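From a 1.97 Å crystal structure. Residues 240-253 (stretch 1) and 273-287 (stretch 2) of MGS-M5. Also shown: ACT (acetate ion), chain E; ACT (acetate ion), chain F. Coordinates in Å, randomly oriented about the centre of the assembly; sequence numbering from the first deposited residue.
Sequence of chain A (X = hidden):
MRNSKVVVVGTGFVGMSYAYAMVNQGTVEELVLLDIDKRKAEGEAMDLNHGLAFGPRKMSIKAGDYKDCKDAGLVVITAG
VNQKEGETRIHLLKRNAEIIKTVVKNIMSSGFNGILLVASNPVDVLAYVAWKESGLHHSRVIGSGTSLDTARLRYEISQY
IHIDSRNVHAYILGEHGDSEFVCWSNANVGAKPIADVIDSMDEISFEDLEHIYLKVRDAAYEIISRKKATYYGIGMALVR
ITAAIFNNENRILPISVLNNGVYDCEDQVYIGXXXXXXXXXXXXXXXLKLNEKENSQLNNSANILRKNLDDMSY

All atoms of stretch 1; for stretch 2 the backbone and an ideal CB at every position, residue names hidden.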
# COMPACT_ATOMS: atom_id res chain seq x y z
N ARG A 240 -9.01 -11.27 -0.41
CA ARG A 240 -7.75 -12.00 -0.56
C ARG A 240 -7.83 -12.98 -1.69
O ARG A 240 -6.85 -13.16 -2.44
CB ARG A 240 -7.39 -12.74 0.72
CG ARG A 240 -5.93 -13.28 0.71
CD ARG A 240 -4.91 -12.05 0.66
NE ARG A 240 -3.54 -12.46 0.35
CZ ARG A 240 -3.07 -12.78 -0.86
NH1 ARG A 240 -3.88 -12.84 -1.92
NH2 ARG A 240 -1.79 -13.09 -1.01
N ILE A 241 -8.98 -13.64 -1.82
CA ILE A 241 -9.18 -14.57 -2.95
C ILE A 241 -9.12 -13.80 -4.26
O ILE A 241 -8.44 -14.20 -5.21
CB ILE A 241 -10.52 -15.32 -2.83
CG1 ILE A 241 -10.47 -16.28 -1.60
CG2 ILE A 241 -10.83 -16.09 -4.11
CD1 ILE A 241 -11.90 -16.72 -1.06
N THR A 242 -9.79 -12.66 -4.29
CA THR A 242 -9.80 -11.81 -5.49
C THR A 242 -8.37 -11.38 -5.88
O THR A 242 -8.00 -11.35 -7.06
CB THR A 242 -10.69 -10.57 -5.23
OG1 THR A 242 -12.03 -11.04 -4.89
CG2 THR A 242 -10.75 -9.69 -6.49
N ALA A 243 -7.60 -10.99 -4.88
CA ALA A 243 -6.23 -10.48 -5.14
C ALA A 243 -5.34 -11.58 -5.68
O ALA A 243 -4.54 -11.36 -6.58
CB ALA A 243 -5.63 -9.88 -3.85
N ALA A 244 -5.53 -12.80 -5.16
CA ALA A 244 -4.73 -13.94 -5.67
C ALA A 244 -4.98 -14.15 -7.15
O ALA A 244 -4.06 -14.48 -7.93
CB ALA A 244 -5.05 -15.21 -4.91
N ILE A 245 -6.24 -13.98 -7.56
CA ILE A 245 -6.60 -14.13 -8.98
C ILE A 245 -6.14 -12.93 -9.84
O ILE A 245 -5.43 -13.10 -10.83
CB ILE A 245 -8.14 -14.32 -9.15
CG1 ILE A 245 -8.57 -15.62 -8.46
CG2 ILE A 245 -8.50 -14.24 -10.69
CD1 ILE A 245 -10.14 -15.71 -8.23
N PHE A 246 -6.50 -11.71 -9.46
CA PHE A 246 -6.14 -10.58 -10.33
C PHE A 246 -4.62 -10.29 -10.33
O PHE A 246 -4.08 -9.77 -11.30
CB PHE A 246 -6.92 -9.32 -9.95
CG PHE A 246 -8.34 -9.38 -10.46
CD1 PHE A 246 -9.32 -10.04 -9.74
CD2 PHE A 246 -8.65 -8.88 -11.72
CE1 PHE A 246 -10.67 -10.14 -10.26
CE2 PHE A 246 -9.97 -8.97 -12.25
CZ PHE A 246 -10.97 -9.61 -11.52
N ASN A 247 -3.94 -10.61 -9.25
CA ASN A 247 -2.46 -10.43 -9.22
C ASN A 247 -1.73 -11.69 -9.69
O ASN A 247 -0.49 -11.75 -9.66
CB ASN A 247 -2.00 -10.04 -7.81
CG ASN A 247 -2.49 -8.66 -7.42
OD1 ASN A 247 -2.38 -7.72 -8.19
ND2 ASN A 247 -3.05 -8.55 -6.27
N ASN A 248 -2.52 -12.67 -10.14
CA ASN A 248 -1.95 -13.87 -10.77
C ASN A 248 -0.89 -14.55 -9.86
O ASN A 248 0.26 -14.84 -10.31
CB ASN A 248 -1.31 -13.50 -12.13
CG ASN A 248 -0.96 -14.72 -12.94
OD1 ASN A 248 -1.62 -15.75 -12.80
ND2 ASN A 248 0.07 -14.60 -13.86
N GLU A 249 -1.23 -14.78 -8.61
CA GLU A 249 -0.20 -15.02 -7.58
C GLU A 249 0.27 -16.47 -7.53
O GLU A 249 1.37 -16.69 -7.09
CB GLU A 249 -0.72 -14.61 -6.18
CG GLU A 249 -0.85 -13.11 -6.01
CD GLU A 249 -1.35 -12.71 -4.64
OE1 GLU A 249 -1.91 -13.56 -3.89
OE2 GLU A 249 -1.20 -11.51 -4.33
N ASN A 250 -0.57 -17.44 -7.93
CA ASN A 250 -0.31 -18.87 -7.62
C ASN A 250 -0.16 -19.00 -6.10
O ASN A 250 0.84 -19.55 -5.57
CB ASN A 250 0.93 -19.39 -8.39
CG ASN A 250 0.65 -19.60 -9.88
OD1 ASN A 250 -0.32 -20.26 -10.24
ND2 ASN A 250 1.46 -19.03 -10.73
N ARG A 251 -1.17 -18.47 -5.43
CA ARG A 251 -1.29 -18.42 -3.98
C ARG A 251 -2.07 -19.65 -3.49
O ARG A 251 -3.06 -20.02 -4.11
CB ARG A 251 -2.02 -17.17 -3.57
CG ARG A 251 -1.92 -16.82 -2.07
CD ARG A 251 -0.51 -16.26 -1.76
NE ARG A 251 -0.43 -15.91 -0.34
CZ ARG A 251 0.43 -15.06 0.19
NH1 ARG A 251 1.31 -14.44 -0.58
NH2 ARG A 251 0.39 -14.80 1.50
N ILE A 252 -1.67 -20.23 -2.38
CA ILE A 252 -2.41 -21.37 -1.81
C ILE A 252 -3.36 -20.84 -0.76
O ILE A 252 -2.92 -20.24 0.24
CB ILE A 252 -1.47 -22.40 -1.18
CG1 ILE A 252 -0.49 -22.92 -2.24
CG2 ILE A 252 -2.32 -23.55 -0.54
CD1 ILE A 252 0.67 -23.71 -1.68
N LEU A 253 -4.65 -21.03 -1.01
CA LEU A 253 -5.73 -20.67 -0.07
C LEU A 253 -6.76 -21.79 0.05
O LEU A 253 -7.08 -22.44 -0.93
CB LEU A 253 -6.49 -19.41 -0.53
CG LEU A 253 -5.63 -18.13 -0.60
CD1 LEU A 253 -6.38 -17.08 -1.35
CD2 LEU A 253 -5.22 -17.60 0.83
N UNK A 273 -10.76 -27.04 0.61
CA UNK A 273 -9.43 -27.65 0.46
C UNK A 273 -8.45 -26.56 0.05
O UNK A 273 -8.83 -25.60 -0.60
CB UNK A 273 -9.44 -28.78 -0.57
N UNK A 274 -7.17 -26.73 0.40
CA UNK A 274 -6.18 -25.74 -0.05
C UNK A 274 -6.01 -25.83 -1.58
O UNK A 274 -5.90 -26.92 -2.14
CB UNK A 274 -4.84 -25.96 0.65
N UNK A 275 -6.00 -24.70 -2.25
CA UNK A 275 -5.90 -24.73 -3.70
C UNK A 275 -5.02 -23.58 -4.18
O UNK A 275 -4.93 -22.54 -3.53
CB UNK A 275 -7.29 -24.65 -4.34
N UNK A 276 -4.40 -23.79 -5.33
CA UNK A 276 -3.55 -22.79 -5.94
C UNK A 276 -4.39 -21.90 -6.86
O UNK A 276 -4.95 -22.39 -7.85
CB UNK A 276 -2.41 -23.45 -6.71
N UNK A 277 -4.43 -20.61 -6.55
CA UNK A 277 -5.19 -19.63 -7.35
C UNK A 277 -4.29 -18.72 -8.19
O UNK A 277 -3.30 -18.18 -7.68
CB UNK A 277 -6.06 -18.77 -6.43
N UNK A 278 -4.65 -18.50 -9.44
CA UNK A 278 -3.92 -17.55 -10.26
C UNK A 278 -4.96 -16.91 -11.21
O UNK A 278 -6.16 -17.07 -11.00
CB UNK A 278 -2.78 -18.22 -11.02
N UNK A 279 -4.53 -16.22 -12.25
CA UNK A 279 -5.45 -15.41 -13.07
C UNK A 279 -6.45 -16.27 -13.82
O UNK A 279 -7.49 -15.79 -14.29
CB UNK A 279 -4.66 -14.56 -14.07
N UNK A 280 -6.12 -17.54 -13.94
CA UNK A 280 -6.99 -18.48 -14.72
C UNK A 280 -7.96 -19.23 -13.81
O UNK A 280 -8.76 -20.03 -14.31
CB UNK A 280 -6.14 -19.49 -15.49
N UNK A 281 -7.88 -18.98 -12.50
CA UNK A 281 -8.74 -19.68 -11.53
C UNK A 281 -7.94 -20.71 -10.72
O UNK A 281 -6.84 -20.42 -10.26
CB UNK A 281 -9.90 -20.37 -12.25
N UNK A 282 -8.44 -21.93 -10.58
CA UNK A 282 -7.78 -22.94 -9.76
C UNK A 282 -6.73 -23.71 -10.59
O UNK A 282 -7.08 -24.45 -11.49
CB UNK A 282 -8.81 -23.90 -9.18
N UNK A 283 -5.45 -23.53 -10.28
CA UNK A 283 -4.42 -24.24 -11.02
C UNK A 283 -4.43 -25.74 -10.67
O UNK A 283 -4.46 -26.61 -11.54
CB UNK A 283 -3.05 -23.63 -10.73
N UNK A 284 -4.46 -26.05 -9.38
CA UNK A 284 -4.70 -27.42 -8.92
C UNK A 284 -5.05 -27.36 -7.45
O UNK A 284 -4.79 -26.36 -6.77
CB UNK A 284 -3.49 -28.32 -9.16
N UNK A 285 -5.59 -28.46 -6.93
CA UNK A 285 -5.85 -28.58 -5.50
C UNK A 285 -4.61 -29.15 -4.85
O UNK A 285 -4.02 -30.10 -5.36
CB UNK A 285 -7.07 -29.45 -5.22
N UNK A 286 -4.22 -28.62 -3.71
CA UNK A 286 -3.03 -29.15 -3.08
C UNK A 286 -3.43 -30.38 -2.28
O UNK A 286 -4.38 -30.33 -1.47
CB UNK A 286 -2.35 -28.10 -2.19
N UNK A 287 -2.72 -31.47 -2.47
CA UNK A 287 -3.05 -32.69 -1.75
C UNK A 287 -2.17 -32.82 -0.51
O UNK A 287 -0.99 -33.03 -0.63
CB UNK A 287 -2.89 -33.91 -2.66
C ACT E . 1.65 -28.77 -3.98
O ACT E . 2.13 -29.69 -3.25
OXT ACT E . 0.79 -29.11 -4.83
CH3 ACT E . 2.09 -27.33 -3.89
C ACT F . 5.00 -17.75 -9.12
O ACT F . 6.21 -18.13 -8.99
OXT ACT F . 4.25 -18.29 -10.00
CH3 ACT F . 4.43 -16.65 -8.26

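Position 273 points its CB away from stretch 1, and nothing there lies within reach. Many residues would suit; it is L273.

At 274 the CB points sideways, close to I252 CG2, and phi is -68°. A small apolar residue fits, and proline is allowed. It is P274, whose CB lies 3.9 Å from I252 CG2.

Position 275 pairs with L253 through two backbone hydrogen bonds. The N of 275 donates to L253 O (2.8 Å). L253 N donates to the O of 275 (3.0 Å). The CB lies on the same face of the sheet as L253. Several apolar residues could sit here. It is A275.

Position 276 is the non-hydrogen-bonded partner of I252, with its CB on the I252 face. A beta-branched or other apolar residue suits this extended backbone. It is V276, whose CG2 meets I252 CG1 at 4.1 Å.

Position 277 returns to the face of R251 and L253. Its N donates to R251 O (2.9 Å), and R251 N donates back to its O. The CB is 4.0 Å from A244 CB, with I241, I245 and L253 around it. This apolar pocket suits leucine, isoleucine or methionine. It is L277, the residue most covered by stretch 1. Its CD1 lies 3.9 Å from I241 CG2 and 4.0 Å from L253 CD1.

At 278 the CB is tight against two oxygens, N248 OD1 and N250 OD1, each 3.3 Å away. A short side chain with a donor is favoured: asparagine, serine or threonine. It is N278. Its ND2 donates to N250 OD1 (2.9 Å), while its OD1 accepts from the N of 280 (2.8 Å).

At 279 the backbone N donates to N248 OD1 (3.0 Å), as any residue but proline could. The CB points sideways, so a long, flexible residue can run outward. It is K279; its end leads away, and NZ forms a salt bridge with OD1 of 280 (3.2 Å).

Position 280 points away, within a type I turn from 278 to 281. Polar residues suit it; it is D280.

Position 281 has phi 107° and psi -132°. A CB would jam against the preceding carbonyl, so glycine is expected: G281.

Position 283 points toward N250, but many residues would do; it is H283. Stretch 1 sets no demand at 282, 284, 285 and 287, so many residues would suit. They are V282, H284, I285 and K287. H284 NE2 donates to acetate E OXT (2.7 Å).

At 286 the CB points toward I252, favouring an apolar residue. It is V286, whose CG2 approaches I252 CG2 to 4.2 Å.

Stretch 2 273-287: LPAVLNKDGVHHIVK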
# COMPACT_ATOMS: atom_id res chain seq x y z
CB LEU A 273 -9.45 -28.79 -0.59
CG LEU A 273 -10.40 -29.96 -0.28
CD1 LEU A 273 -10.56 -30.84 -1.54
CD2 LEU A 273 -9.91 -30.80 0.96
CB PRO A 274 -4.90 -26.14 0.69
CG PRO A 274 -5.04 -27.62 0.94
CD PRO A 274 -6.55 -27.88 1.10
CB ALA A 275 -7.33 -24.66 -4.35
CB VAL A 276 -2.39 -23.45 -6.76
CG1 VAL A 276 -1.49 -22.35 -7.36
CG2 VAL A 276 -1.58 -24.38 -5.88
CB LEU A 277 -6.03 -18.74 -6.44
CG LEU A 277 -7.24 -19.44 -5.82
CD1 LEU A 277 -7.85 -18.55 -4.72
CD2 LEU A 277 -8.28 -19.64 -6.93
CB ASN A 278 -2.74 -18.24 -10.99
CG ASN A 278 -3.20 -19.27 -12.01
OD1 ASN A 278 -4.26 -19.15 -12.57
ND2 ASN A 278 -2.36 -20.31 -12.26
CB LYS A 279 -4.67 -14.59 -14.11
CG LYS A 279 -4.03 -15.41 -15.21
CD LYS A 279 -3.24 -14.49 -16.16
CE LYS A 279 -2.38 -15.32 -17.10
NZ LYS A 279 -3.25 -16.11 -18.05
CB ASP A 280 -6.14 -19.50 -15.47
CG ASP A 280 -5.21 -18.86 -16.48
OD1 ASP A 280 -5.69 -17.99 -17.23
OD2 ASP A 280 -4.00 -19.21 -16.47
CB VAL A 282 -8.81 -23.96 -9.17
CG1 VAL A 282 -8.07 -25.00 -8.31
CG2 VAL A 282 -9.81 -23.20 -8.30
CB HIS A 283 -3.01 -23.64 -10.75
CG HIS A 283 -1.93 -24.37 -11.49
ND1 HIS A 283 -1.28 -25.46 -10.96
CD2 HIS A 283 -1.43 -24.20 -12.73
CE1 HIS A 283 -0.44 -25.95 -11.85
NE2 HIS A 283 -0.50 -25.19 -12.93
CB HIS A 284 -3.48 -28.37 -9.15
CG HIS A 284 -2.26 -28.03 -8.32
ND1 HIS A 284 -1.34 -27.06 -8.69
CD2 HIS A 284 -1.76 -28.57 -7.18
CE1 HIS A 284 -0.34 -27.03 -7.83
NE2 HIS A 284 -0.58 -27.93 -6.89
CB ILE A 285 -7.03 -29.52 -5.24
CG1 ILE A 285 -8.28 -28.90 -5.87
CG2 ILE A 285 -7.19 -29.80 -3.69
CD1 ILE A 285 -9.50 -29.88 -5.77
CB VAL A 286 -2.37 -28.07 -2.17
CG1 VAL A 286 -1.19 -28.67 -1.41
CG2 VAL A 286 -1.91 -26.86 -3.07
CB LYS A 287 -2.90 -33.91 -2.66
CG LYS A 287 -3.06 -35.26 -1.99
CD LYS A 287 -4.39 -35.38 -1.27
CE LYS A 287 -4.60 -36.84 -0.83
NZ LYS A 287 -3.76 -37.19 0.38
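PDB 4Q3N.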